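Local structure of thioredoxin-like fold domain-containing protein (Enterococcus faecalis, 1Z6M) at residues 44-49 / 64-69; 95-100 / 124-129. The protein is of unknown function but has a thioredoxin-like fold with a CxxC pair at a helix start, consistent with a thiol-disulfide oxidoreductase of the DsbA type. One frame throughout, in Å; residues are numbered along the deposited sequence. Where two conformers were deposited one is given.

Contact 1: 44-49 / 64-69; sequences KWFEES and RIIKLF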
# COMPACT_ATOMS: atom_id res chain seq x y z
N LYS A 44 -9.00 -2.50 5.42
CA LYS A 44 -10.23 -2.93 4.75
C LYS A 44 -9.96 -3.22 3.28
O LYS A 44 -10.38 -4.25 2.75
CB LYS A 44 -11.32 -1.87 4.91
CG LYS A 44 -12.65 -2.19 4.24
CD LYS A 44 -13.40 -3.29 4.96
CE LYS A 44 -14.64 -3.76 4.20
NZ LYS A 44 -15.68 -2.70 4.06
N TRP A 45 -9.28 -2.29 2.60
CA TRP A 45 -8.90 -2.51 1.20
C TRP A 45 -8.14 -3.83 1.04
O TRP A 45 -8.46 -4.65 0.17
CB TRP A 45 -8.06 -1.33 0.67
CG TRP A 45 -7.19 -1.69 -0.52
CD1 TRP A 45 -5.82 -1.76 -0.53
CD2 TRP A 45 -7.63 -2.09 -1.83
NE1 TRP A 45 -5.38 -2.15 -1.78
CE2 TRP A 45 -6.47 -2.37 -2.59
CE3 TRP A 45 -8.88 -2.24 -2.44
CZ2 TRP A 45 -6.52 -2.77 -3.92
CZ3 TRP A 45 -8.93 -2.63 -3.78
CH2 TRP A 45 -7.76 -2.89 -4.50
N PHE A 46 -7.14 -4.05 1.89
CA PHE A 46 -6.31 -5.23 1.76
C PHE A 46 -7.10 -6.52 1.99
O PHE A 46 -6.92 -7.49 1.25
CB PHE A 46 -5.11 -5.17 2.70
CG PHE A 46 -3.79 -5.09 1.99
CD1 PHE A 46 -3.50 -4.02 1.14
CD2 PHE A 46 -2.84 -6.09 2.17
CE1 PHE A 46 -2.26 -3.96 0.49
CE2 PHE A 46 -1.61 -6.02 1.53
CZ PHE A 46 -1.33 -4.96 0.68
N GLU A 47 -7.96 -6.55 3.00
CA GLU A 47 -8.69 -7.80 3.25
C GLU A 47 -9.75 -8.07 2.17
O GLU A 47 -9.89 -9.21 1.72
CB GLU A 47 -9.27 -7.87 4.67
CG GLU A 47 -10.48 -6.97 4.95
CD GLU A 47 -11.83 -7.58 4.55
OE1 GLU A 47 -12.86 -6.89 4.71
OE2 GLU A 47 -11.90 -8.73 4.06
N GLU A 48 -10.48 -7.04 1.73
CA GLU A 48 -11.62 -7.27 0.85
C GLU A 48 -11.18 -7.64 -0.56
O GLU A 48 -11.93 -8.30 -1.28
CB GLU A 48 -12.55 -6.06 0.83
CG GLU A 48 -11.98 -4.87 0.08
CD GLU A 48 -12.74 -3.58 0.29
OE1 GLU A 48 -13.83 -3.59 0.91
OE2 GLU A 48 -12.23 -2.53 -0.17
N SER A 49 -9.97 -7.22 -0.93
CA SER A 49 -9.42 -7.49 -2.27
C SER A 49 -8.45 -8.68 -2.33
O SER A 49 -8.01 -9.06 -3.41
CB SER A 49 -8.72 -6.24 -2.79
OG SER A 49 -7.53 -5.98 -2.06
N ARG A 64 0.88 -5.56 -9.11
CA ARG A 64 0.61 -4.55 -8.09
C ARG A 64 1.90 -3.81 -7.79
O ARG A 64 2.97 -4.43 -7.69
CB ARG A 64 0.10 -5.18 -6.80
CG ARG A 64 -1.17 -6.00 -6.98
CD ARG A 64 -1.45 -6.82 -5.74
NE ARG A 64 -1.88 -5.97 -4.64
CZ ARG A 64 -2.16 -6.40 -3.41
NH1 ARG A 64 -2.02 -7.68 -3.10
NH2 ARG A 64 -2.58 -5.53 -2.49
N ILE A 65 1.78 -2.49 -7.66
CA ILE A 65 2.90 -1.66 -7.22
C ILE A 65 2.44 -0.95 -5.96
O ILE A 65 1.66 0.00 -5.99
CB ILE A 65 3.40 -0.66 -8.30
CG1 ILE A 65 3.71 -1.38 -9.62
CG2 ILE A 65 4.63 0.07 -7.79
CD1 ILE A 65 2.53 -1.42 -10.61
N ILE A 66 2.93 -1.46 -4.83
CA ILE A 66 2.47 -1.03 -3.52
C ILE A 66 3.42 0.05 -2.99
O ILE A 66 4.62 -0.21 -2.80
CB ILE A 66 2.34 -2.22 -2.56
CG1 ILE A 66 1.29 -3.22 -3.10
CG2 ILE A 66 1.94 -1.75 -1.15
CD1 ILE A 66 1.31 -4.58 -2.41
N LYS A 67 2.85 1.24 -2.79
CA LYS A 67 3.59 2.43 -2.40
C LYS A 67 3.28 2.74 -0.95
O LYS A 67 2.18 3.20 -0.64
CB LYS A 67 3.24 3.59 -3.33
CG LYS A 67 3.65 3.26 -4.78
CD LYS A 67 3.24 4.34 -5.76
CE LYS A 67 3.53 3.94 -7.20
NZ LYS A 67 4.96 4.15 -7.61
N LEU A 68 4.25 2.47 -0.08
CA LEU A 68 4.06 2.66 1.36
C LEU A 68 4.31 4.12 1.68
O LEU A 68 5.45 4.60 1.64
CB LEU A 68 4.96 1.71 2.15
CG LEU A 68 4.68 0.22 1.86
CD1 LEU A 68 5.61 -0.63 2.70
CD2 LEU A 68 3.24 -0.17 2.11
N PHE A 69 3.21 4.82 1.94
CA PHE A 69 3.17 6.28 2.06
C PHE A 69 3.30 6.63 3.54
O PHE A 69 2.35 6.46 4.33
CB PHE A 69 1.82 6.72 1.48
CG PHE A 69 1.63 8.21 1.24
CD1 PHE A 69 2.59 9.16 1.59
CD2 PHE A 69 0.43 8.65 0.70
CE1 PHE A 69 2.33 10.53 1.36
CE2 PHE A 69 0.18 9.99 0.48
CZ PHE A 69 1.13 10.94 0.82
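Helix 44-49 runs nearly antiparallel to strand 64-68, at 159° with the two axes 13.7 Å apart, and Phe-46 and Ile-66 bring the backbones nearest. This is the return half of a thioredoxin-fold beta-alpha-beta unit, in which helix 40-58 links the parallel, neighbouring strands 29-35 and 62-68. Side chains span the gap, above all Phe-46 and Arg-64. The guanidinium NH2 of Arg-64 lies 3.4 Å from CE1 of Phe-46 and 3.5 Å from its CZ, with ring and guanidinium planes inclined at 49°. This is an oblique meeting rather than a stack. A bend at chi3 (71°) in an otherwise extended chain turns the arginine end toward the helix. Its NE forms a salt bridge with Glu-33 of the central strand, whose other carboxylate oxygen accepts a hydrogen bond from NE1 of Trp-45. One acid thus receives donors from both the helix and the strand, and its charge would be expected to offset that of the arginine. The CD1 of Ile-66 sits 3.9 Å above one face of the Arg-64 guanidinium, displaced toward the rim, and reaches the edge of the Phe-46 ring at CZ, 4.1 Å away. Within the helix, Ser-49 OG donates to Trp-45 O at 2.8 Å while lying over the centre of the indole, 3.6 Å above its plane.

Contact 2: 95-100 / 124-129; sequences LSALHK and LGLKEQ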
# COMPACT_ATOMS: atom_id res chain seq x y z
N LEU A 95 5.02 -9.01 1.03
CA LEU A 95 3.57 -9.04 1.01
C LEU A 95 3.06 -9.81 2.24
O LEU A 95 2.09 -9.41 2.88
CB LEU A 95 3.03 -9.64 -0.29
CG LEU A 95 1.51 -9.68 -0.45
CD1 LEU A 95 0.88 -8.30 -0.31
CD2 LEU A 95 1.16 -10.29 -1.80
N SER A 96 3.73 -10.91 2.57
CA SER A 96 3.37 -11.69 3.75
C SER A 96 3.49 -10.84 5.01
O SER A 96 2.64 -10.88 5.90
CB SER A 96 4.25 -12.94 3.87
OG SER A 96 3.98 -13.66 5.07
N ALA A 97 4.57 -10.06 5.09
CA ALA A 97 4.77 -9.16 6.20
C ALA A 97 3.65 -8.12 6.28
O ALA A 97 3.15 -7.85 7.36
CB ALA A 97 6.14 -8.49 6.11
N LEU A 98 3.26 -7.54 5.15
CA LEU A 98 2.15 -6.59 5.14
C LEU A 98 0.88 -7.24 5.67
O LEU A 98 0.15 -6.64 6.47
CB LEU A 98 1.89 -6.06 3.74
CG LEU A 98 2.93 -5.09 3.20
CD1 LEU A 98 2.61 -4.78 1.73
CD2 LEU A 98 3.01 -3.80 4.02
N HIS A 99 0.62 -8.48 5.26
CA HIS A 99 -0.53 -9.20 5.77
C HIS A 99 -0.48 -9.37 7.28
O HIS A 99 -1.49 -9.21 7.95
CB HIS A 99 -0.69 -10.55 5.08
CG HIS A 99 -1.14 -10.44 3.66
ND1 HIS A 99 -0.85 -11.40 2.71
CD2 HIS A 99 -1.84 -9.48 3.02
CE1 HIS A 99 -1.36 -11.04 1.55
NE2 HIS A 99 -1.97 -9.88 1.71
N LYS A 100 0.69 -9.69 7.81
CA LYS A 100 0.82 -9.85 9.26
C LYS A 100 0.69 -8.51 9.98
O LYS A 100 0.06 -8.45 11.04
CB LYS A 100 2.14 -10.54 9.62
CG LYS A 100 2.09 -12.05 9.55
CD LYS A 100 3.34 -12.65 10.18
CE LYS A 100 3.59 -14.07 9.72
NZ LYS A 100 4.32 -14.11 8.42
N LEU A 124 7.13 -9.47 15.44
CA LEU A 124 6.98 -9.85 14.03
C LEU A 124 8.25 -10.44 13.44
O LEU A 124 8.22 -10.97 12.34
CB LEU A 124 6.48 -8.67 13.19
CG LEU A 124 5.07 -8.13 13.46
CD1 LEU A 124 4.76 -6.95 12.55
CD2 LEU A 124 4.04 -9.23 13.27
N GLY A 125 9.37 -10.34 14.15
CA GLY A 125 10.64 -10.93 13.71
C GLY A 125 11.29 -10.23 12.52
O GLY A 125 11.99 -10.86 11.72
N LEU A 126 11.04 -8.93 12.39
CA LEU A 126 11.51 -8.15 11.25
C LEU A 126 12.79 -7.37 11.57
O LEU A 126 13.14 -7.19 12.74
CB LEU A 126 10.39 -7.20 10.78
CG LEU A 126 9.02 -7.83 10.47
CD1 LEU A 126 8.00 -6.76 10.14
CD2 LEU A 126 9.12 -8.84 9.33
N LYS A 127 13.44 -6.88 10.53
CA LYS A 127 14.67 -6.13 10.69
C LYS A 127 14.54 -4.73 10.09
O LYS A 127 14.03 -4.62 9.00
CB LYS A 127 15.84 -6.89 10.06
CG LYS A 127 17.10 -6.11 9.92
CD LYS A 127 17.85 -6.00 11.25
CE LYS A 127 19.07 -5.11 11.16
NZ LYS A 127 18.88 -4.08 10.13
N GLU A 128 14.99 -3.72 10.82
CA GLU A 128 14.87 -2.33 10.35
C GLU A 128 15.74 -2.15 9.12
O GLU A 128 16.90 -2.57 9.11
CB GLU A 128 15.28 -1.34 11.46
CG GLU A 128 14.93 0.13 11.16
CD GLU A 128 15.96 0.82 10.27
OE1 GLU A 128 17.17 0.49 10.35
OE2 GLU A 128 15.55 1.71 9.50
N GLN A 129 15.17 -1.54 8.08
CA GLN A 129 15.88 -1.34 6.82
C GLN A 129 15.27 -0.22 6.01
O GLN A 129 14.95 -0.40 4.83
CB GLN A 129 15.93 -2.65 6.01
CG GLN A 129 14.58 -3.36 5.86
CD GLN A 129 14.75 -4.79 5.40
OE1 GLN A 129 15.10 -5.04 4.24
NE2 GLN A 129 14.53 -5.73 6.30
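Two parts of the helical region that accompanies the thioredoxin-like sheet meet here near the surface: helix 91-103, through residues 95-100, and the loop 124-129 that leads from helix 113-123 to helix 132-145. The contact is apolar and small, burying 134 Å² in all, and no hydrogen bond crosses it. Two leucines of the loop supply one side. Leu-124 brings CD2 to within 4.3 Å of Lys-100 CB, so that it meets the base of the lysine side chain and not its charged end. Leu-126 extends its own CD2 toward Ala-97, one turn earlier on the helix, where the methyl carbon CB is 4.4 Å away. Both leucines also touch Met-101, which broadens the apolar patch along the same helix. Between them Gly-125, at a positive phi of 71°, is the first residue to leave helical geometry, and the leucines on either side both point toward helix 91-103. The amine of Lys-100 leads away from the loop, and its weak hydrogen bond to Ser-96 OG, one turn earlier, is doubtful because both side chains adopt two conformers. Farther along the loop, Gln-129 NE2 donates to Lys-127 O, 3.0 Å away, approaching from above that carbonyl's plane along a fairly straight N-H...O line of 166°.

Helix 91-103 connects the two contacts, whose centres lie about 15 Å apart. Its side chains reach contact 1 while Ala-97 and Lys-100 serve contact 2. Phe-46 receives most of this joining: its CD2 is 3.6 Å from His-99 CD2, its CE2 3.8 Å from Leu-95 CD1 and its CZ 4.1 Å from Leu-98 CD1. Leu-95 CD1 also comes within 4.1 Å of Arg-64 NH1. Contact 1 is buried, about 4 Å from the centre of the chain, whereas contact 2 is about 14 Å from it. Cys-39 and Cys-42, free thiols and possibly a redox pair, form a CxxC pattern where the helix of contact 1 starts, and the Trp-45 side chain comes near without touching them.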